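Local coordinates for protein UDP-N-acetylglucosamine 4-epimerase (Bacillus cereus, PDB 3M2P) that probably interconverts UDP-N-acetylglucosamine and UDP-N-acetylgalactosamine as an NAD(P)-dependent epimerase, and binds UDP, at residues A[101-106]-A[154-159]; A[220-225]-A[271-276]. All blocks are in the same frame, centred on the assembly; numbering follows the deposited sequence.

Interaction 1 of 2, residues A[101-106]-A[154-159]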
loop_
_atom_site.group_PDB
_atom_site.type_symbol
_atom_site.label_atom_id
_atom_site.label_comp_id
_atom_site.label_asym_id
_atom_site.label_seq_id
_atom_site.Cartn_x
_atom_site.Cartn_y
_atom_site.Cartn_z
ATOM N N ILE A 101 5.116 24.727 3.693
ATOM C CA ILE A 101 6.292 23.880 3.520
ATOM C C ILE A 101 6.054 22.899 2.381
ATOM O O ILE A 101 4.986 22.307 2.270
ATOM C CB ILE A 101 6.608 23.033 4.768
ATOM C CG1 ILE A 101 7.150 23.882 5.915
ATOM C CG2 ILE A 101 7.607 21.972 4.419
ATOM C CD1 ILE A 101 6.157 24.094 7.018
ATOM N N SER A 102 7.047 22.710 1.528
ATOM C CA SER A 102 6.874 21.725 0.476
ATOM C C SER A 102 8.055 20.775 0.361
ATOM O O SER A 102 7.889 19.658 -0.102
ATOM C CB SER A 102 6.513 22.395 -0.854
ATOM O OG SER A 102 6.993 23.727 -0.885
ATOM N N ASN A 103 9.231 21.216 0.807
ATOM C CA ASN A 103 10.422 20.360 0.815
ATOM C C ASN A 103 10.384 19.312 1.927
ATOM O O ASN A 103 10.882 19.542 3.033
ATOM C CB ASN A 103 11.701 21.186 0.931
ATOM C CG ASN A 103 12.925 20.403 0.517
ATOM O OD1 ASN A 103 14.072 20.820 0.736
ATOM N ND2 ASN A 103 12.688 19.256 -0.099
ATOM N N ILE A 104 9.805 18.155 1.614
ATOM C CA ILE A 104 9.558 17.106 2.591
ATOM C C ILE A 104 10.199 15.795 2.158
ATOM O O ILE A 104 10.191 15.463 0.982
ATOM C CB ILE A 104 8.051 16.876 2.733
ATOM C CG1 ILE A 104 7.367 18.147 3.221
ATOM C CG2 ILE A 104 7.758 15.725 3.671
ATOM C CD1 ILE A 104 5.928 18.215 2.812
ATOM N N VAL A 105 10.757 15.053 3.108
ATOM C CA VAL A 105 11.272 13.707 2.848
ATOM C C VAL A 105 10.502 12.662 3.649
ATOM O O VAL A 105 10.346 12.798 4.857
ATOM C CB VAL A 105 12.733 13.591 3.274
ATOM C CG1 VAL A 105 13.141 12.126 3.324
ATOM C CG2 VAL A 105 13.628 14.401 2.348
ATOM N N TYR A 106 10.022 11.617 2.990
ATOM C CA TYR A 106 9.325 10.543 3.700
ATOM C C TYR A 106 10.166 9.290 3.719
ATOM O O TYR A 106 10.778 8.952 2.714
ATOM C CB TYR A 106 7.983 10.210 3.042
ATOM C CG TYR A 106 7.279 9.054 3.714
ATOM C CD1 TYR A 106 6.802 9.176 5.017
ATOM C CD2 TYR A 106 7.107 7.842 3.064
ATOM C CE1 TYR A 106 6.162 8.138 5.646
ATOM C CE2 TYR A 106 6.472 6.791 3.691
ATOM C CZ TYR A 106 5.996 6.948 4.984
ATOM O OH TYR A 106 5.359 5.909 5.626
ATOM N N CYS A 154 6.101 19.164 -2.051
ATOM C CA CYS A 154 7.200 18.512 -2.771
ATOM C C CYS A 154 7.791 17.307 -2.044
ATOM O O CYS A 154 8.928 17.342 -1.575
ATOM C CB CYS A 154 8.292 19.516 -3.133
ATOM S SG CYS A 154 7.784 20.755 -4.357
ATOM N N ILE A 155 7.016 16.228 -1.996
ATOM C CA ILE A 155 7.362 15.072 -1.192
ATOM C C ILE A 155 8.200 14.027 -1.944
ATOM O O ILE A 155 7.780 13.483 -2.964
ATOM C CB ILE A 155 6.096 14.409 -0.592
ATOM C CG1 ILE A 155 5.421 15.336 0.424
ATOM C CG2 ILE A 155 6.448 13.090 0.057
ATOM C CD1 ILE A 155 3.975 14.981 0.704
ATOM N N LYS A 156 9.386 13.755 -1.408
ATOM C CA LYS A 156 10.276 12.732 -1.928
ATOM C C LYS A 156 10.253 11.481 -1.044
ATOM O O LYS A 156 10.807 11.484 0.053
ATOM C CB LYS A 156 11.698 13.281 -2.011
ATOM C CG LYS A 156 11.941 14.180 -3.210
ATOM C CD LYS A 156 12.981 15.243 -2.908
ATOM C CE LYS A 156 12.735 15.827 -1.536
ATOM N NZ LYS A 156 12.661 17.310 -1.612
ATOM N N ASN A 157 9.606 10.422 -1.533
ATOM C CA ASN A 157 9.559 9.132 -0.853
ATOM C C ASN A 157 10.843 8.329 -1.054
ATOM O O ASN A 157 11.240 8.047 -2.187
ATOM C CB ASN A 157 8.383 8.317 -1.376
ATOM C CG ASN A 157 7.057 8.961 -1.082
ATOM O OD1 ASN A 157 6.159 8.967 -1.919
ATOM N ND2 ASN A 157 6.922 9.503 0.114
ATOM N N LEU A 158 11.480 7.948 0.046
ATOM C CA LEU A 158 12.730 7.203 -0.004
ATOM C C LEU A 158 12.533 5.759 0.435
ATOM O O LEU A 158 12.401 5.487 1.624
ATOM C CB LEU A 158 13.759 7.853 0.922
ATOM C CG LEU A 158 14.127 9.310 0.670
ATOM C CD1 LEU A 158 15.197 9.764 1.642
ATOM C CD2 LEU A 158 14.588 9.471 -0.758
ATOM N N ARG A 159 12.520 4.828 -0.507
ATOM C CA ARG A 159 12.444 3.413 -0.144
ATOM C C ARG A 159 13.796 2.853 0.334
ATOM O O ARG A 159 14.547 2.278 -0.450
ATOM C CB ARG A 159 11.883 2.587 -1.302
ATOM C CG ARG A 159 10.463 2.943 -1.629
ATOM C CD ARG A 159 9.963 2.230 -2.851
ATOM N NE ARG A 159 8.530 2.445 -3.028
ATOM C CZ ARG A 159 7.886 2.290 -4.183
ATOM N NH1 ARG A 159 8.547 1.925 -5.278
ATOM N NH2 ARG A 159 6.576 2.493 -4.249
#
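Three well-formed backbone hydrogen bonds tie strand 103-106 to strand 154-159 in parallel register. K156 N donates a hydrogen bond to I104 O at 3.0 Å, almost straight at 176° and in the plane of the carbonyl. K156 O accepts from Y106 N, also 3.0 Å, with the donor above the carbonyl plane, so K156 bridges the residues on either side of V105, as in a parallel ladder. L158 N then reaches Y106 O at 2.9 Å, coming nearly along the C=O axis. The ladder loosens toward its start: C154 N to S102 O and I104 N to C154 O are both weak, the first badly bent, where N103 sits at the centre of an inverse gamma turn.

Side chains alternate between the two faces. On one, I104 and I155 lie side by side, CD1 of I104 3.8 Å from CG1 of I155. Further along, Y106, its CG anti to the backbone N (chi1 177°), meets the amide of N157 obliquely, planes 84° apart; N157 ND2 lies 3.2 Å from Y106 CB. Y106 OH is hydrogen-bonded to K137 NZ in helix 132-150; K137 closes a YGVSK sequence, consistent with the YxxxK motif of short-chain dehydrogenases, which would place this end of the contact near the active site. On the other face, CG1 of V105 touches CD1 of L158 at 3.6 Å. The K156 chain, bent at its second, third and fourth torsions, crosses the N103 side chain obliquely, and its NZ is held by Q215 O.

Both strands belong to the main, mixed sheet of the Rossmann-type domain, in which they run parallel, 103-106 pairing on its far edge with strand 65-68 and 154-159 with strand 220-224. Helices 83-98 and 132-150 pack on the face carrying I104, Y106, I155 and N157.

Interaction 2 of 2, residues A[220-225]-A[271-276]; sequences GTFNIG and KELLDF
Strand 220-224, a parallel neighbour of strand 154-164 in the main sheet, is packed here against the last turn of helix 268-273 and the turn that follows it. The contact is apolar and rests on two pairs of side chains. In the first, F222 has its CG anti to the carbonyl carbon, and L274 lays CD1 over one face of the ring. That methyl is 3.9 Å from the ring centroid and 18° off the normal, a CH-pi contact displaced toward the rim carrying CE2 and CZ. L273 adds a looser touch, its CB 4.3 Å from F222 CE2.

In the second pair, I224 and F276 cross at about a right angle. CG2 of I224, anti to its own backbone N, comes within 3.5 Å of F276 CE2, meeting the ring obliquely. CG of F276 is anti to its backbone N (chi1 167°). Between the pairs, I224 CD1 approaches L274 CD2 at 4.4 Å.

D275 leaves helical geometry with positive phi (43°), turning the chain so that L274 and F276 both face the strand while D275 stays exposed. Helix 202-212 adjoins the same cluster, with A212 against L274 and K207 and S208 against F276. Joined through F222 and I224 on the strand and L274 and F276 on the turn, KELLDF is consistent with the helix and aromatic-ended turn that follow the FNIG-type strand in extended short-chain dehydrogenases.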
loop_
_atom_site.group_PDB
_atom_site.type_symbol
_atom_site.label_atom_id
_atom_site.label_comp_id
_atom_site.label_asym_id
_atom_site.label_seq_id
_atom_site.Cartn_x
_atom_site.Cartn_y
_atom_site.Cartn_z
ATOM N N GLY A 220 8.906 12.787 -5.927
ATOM C CA GLY A 220 8.848 11.455 -6.505
ATOM C C GLY A 220 9.204 10.310 -5.553
ATOM O O GLY A 220 9.140 10.432 -4.330
ATOM N N THR A 221 9.591 9.178 -6.128
ATOM C CA THR A 221 9.955 8.020 -5.323
ATOM C C THR A 221 11.294 7.358 -5.717
ATOM O O THR A 221 11.520 7.000 -6.873
ATOM C CB THR A 221 8.799 7.036 -5.290
ATOM O OG1 THR A 221 7.681 7.709 -4.707
ATOM C CG2 THR A 221 9.140 5.824 -4.447
ATOM N N PHE A 222 12.177 7.212 -4.735
ATOM C CA PHE A 222 13.516 6.715 -4.993
ATOM C C PHE A 222 13.924 5.521 -4.106
ATOM O O PHE A 222 13.666 5.526 -2.904
ATOM C CB PHE A 222 14.517 7.846 -4.804
ATOM C CG PHE A 222 14.106 9.138 -5.449
ATOM C CD1 PHE A 222 13.349 10.062 -4.755
ATOM C CD2 PHE A 222 14.505 9.443 -6.735
ATOM C CE1 PHE A 222 12.989 11.243 -5.335
ATOM C CE2 PHE A 222 14.138 10.633 -7.326
ATOM C CZ PHE A 222 13.389 11.529 -6.627
ATOM N N ASN A 223 14.561 4.507 -4.701
ATOM C CA ASN A 223 15.183 3.441 -3.926
ATOM C C ASN A 223 16.470 3.990 -3.347
ATOM O O ASN A 223 17.291 4.537 -4.081
ATOM C CB ASN A 223 15.539 2.237 -4.803
ATOM C CG ASN A 223 14.332 1.545 -5.383
ATOM O OD1 ASN A 223 14.444 0.783 -6.346
ATOM N ND2 ASN A 223 13.173 1.795 -4.807
ATOM N N ILE A 224 16.660 3.858 -2.042
ATOM C CA ILE A 224 17.955 4.182 -1.459
ATOM C C ILE A 224 18.641 2.915 -0.948
ATOM O O ILE A 224 18.568 2.589 0.237
ATOM C CB ILE A 224 17.872 5.228 -0.324
ATOM C CG1 ILE A 224 17.060 6.457 -0.754
ATOM C CG2 ILE A 224 19.272 5.631 0.102
ATOM C CD1 ILE A 224 17.727 7.332 -1.803
ATOM N N GLY A 225 19.299 2.201 -1.860
ATOM C CA GLY A 225 20.078 1.024 -1.517
ATOM C C GLY A 225 21.563 1.322 -1.407
ATOM O O GLY A 225 22.012 2.425 -1.711
ATOM N N LYS A 271 20.957 7.748 -7.929
ATOM C CA LYS A 271 22.324 8.110 -8.284
ATOM C C LYS A 271 22.399 9.298 -9.263
ATOM O O LYS A 271 23.248 10.180 -9.114
ATOM C CB LYS A 271 23.032 6.878 -8.852
ATOM C CG LYS A 271 24.513 7.029 -9.121
ATOM C CD LYS A 271 25.196 5.667 -9.024
ATOM C CE LYS A 271 26.345 5.556 -10.007
ATOM N NZ LYS A 271 27.208 6.771 -9.994
ATOM N N GLU A 272 21.503 9.329 -10.250
ATOM C CA GLU A 272 21.498 10.400 -11.241
ATOM C C GLU A 272 20.713 11.663 -10.836
ATOM O O GLU A 272 21.241 12.773 -10.945
ATOM C CB GLU A 272 20.997 9.883 -12.584
ATOM C CG GLU A 272 21.209 10.876 -13.730
ATOM C CD GLU A 272 20.111 10.789 -14.769
ATOM O OE1 GLU A 272 19.028 10.255 -14.417
ATOM O OE2 GLU A 272 20.328 11.248 -15.919
ATOM N N LEU A 273 19.466 11.502 -10.383
ATOM C CA LEU A 273 18.658 12.650 -9.950
ATOM C C LEU A 273 19.074 13.230 -8.606
ATOM O O LEU A 273 19.146 14.449 -8.446
ATOM C CB LEU A 273 17.161 12.332 -9.912
ATOM C CG LEU A 273 16.476 12.155 -11.266
ATOM C CD1 LEU A 273 17.446 12.467 -12.403
ATOM C CD2 LEU A 273 15.954 10.748 -11.409
ATOM N N LEU A 274 19.341 12.370 -7.633
ATOM C CA LEU A 274 19.750 12.857 -6.322
ATOM C C LEU A 274 21.269 12.989 -6.206
ATOM O O LEU A 274 21.776 13.391 -5.157
ATOM C CB LEU A 274 19.190 11.968 -5.204
ATOM C CG LEU A 274 17.871 12.390 -4.548
ATOM C CD1 LEU A 274 16.792 12.757 -5.564
ATOM C CD2 LEU A 274 17.380 11.313 -3.614
ATOM N N ASP A 275 21.983 12.680 -7.289
ATOM C CA ASP A 275 23.448 12.637 -7.267
ATOM C C ASP A 275 23.900 11.932 -5.988
ATOM O O ASP A 275 24.769 12.426 -5.275
ATOM C CB ASP A 275 24.075 14.049 -7.335
ATOM C CG ASP A 275 23.501 14.925 -8.471
ATOM O OD1 ASP A 275 23.622 14.546 -9.668
ATOM O OD2 ASP A 275 22.951 16.014 -8.159
ATOM N N PHE A 276 23.290 10.789 -5.683
ATOM C CA PHE A 276 23.543 10.114 -4.408
ATOM C C PHE A 276 24.295 8.784 -4.519
ATOM O O PHE A 276 23.962 7.924 -5.336
ATOM C CB PHE A 276 22.248 9.889 -3.613
ATOM C CG PHE A 276 22.420 8.926 -2.468
ATOM C CD1 PHE A 276 23.025 9.334 -1.286
ATOM C CD2 PHE A 276 22.022 7.601 -2.586
ATOM C CE1 PHE A 276 23.208 8.447 -0.237
ATOM C CE2 PHE A 276 22.200 6.709 -1.535
ATOM C CZ PHE A 276 22.796 7.136 -0.363
#

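How the interactions relate
Strands 154-164 and 220-224 are neighbours in one sheet, so the two contacts join directly although their centres lie 12 Å apart. R159 N sits 2.7 Å from F222 O and N157 N 2.8 Å from G220 O, both probable hydrogen bonds that continue the sheet from interaction 1 into interaction 2. K156 also touches F222, linking the side chains of the two contacts. Along the chain, interaction 1 closes before interaction 2 opens. Neither contact carries a residue seen to bind UDP, but the side chains of L158 and I224 are about 8 and 9 Å from that of L14, which does, and Y106 is about 10 Å from T72, another, side chain to side chain.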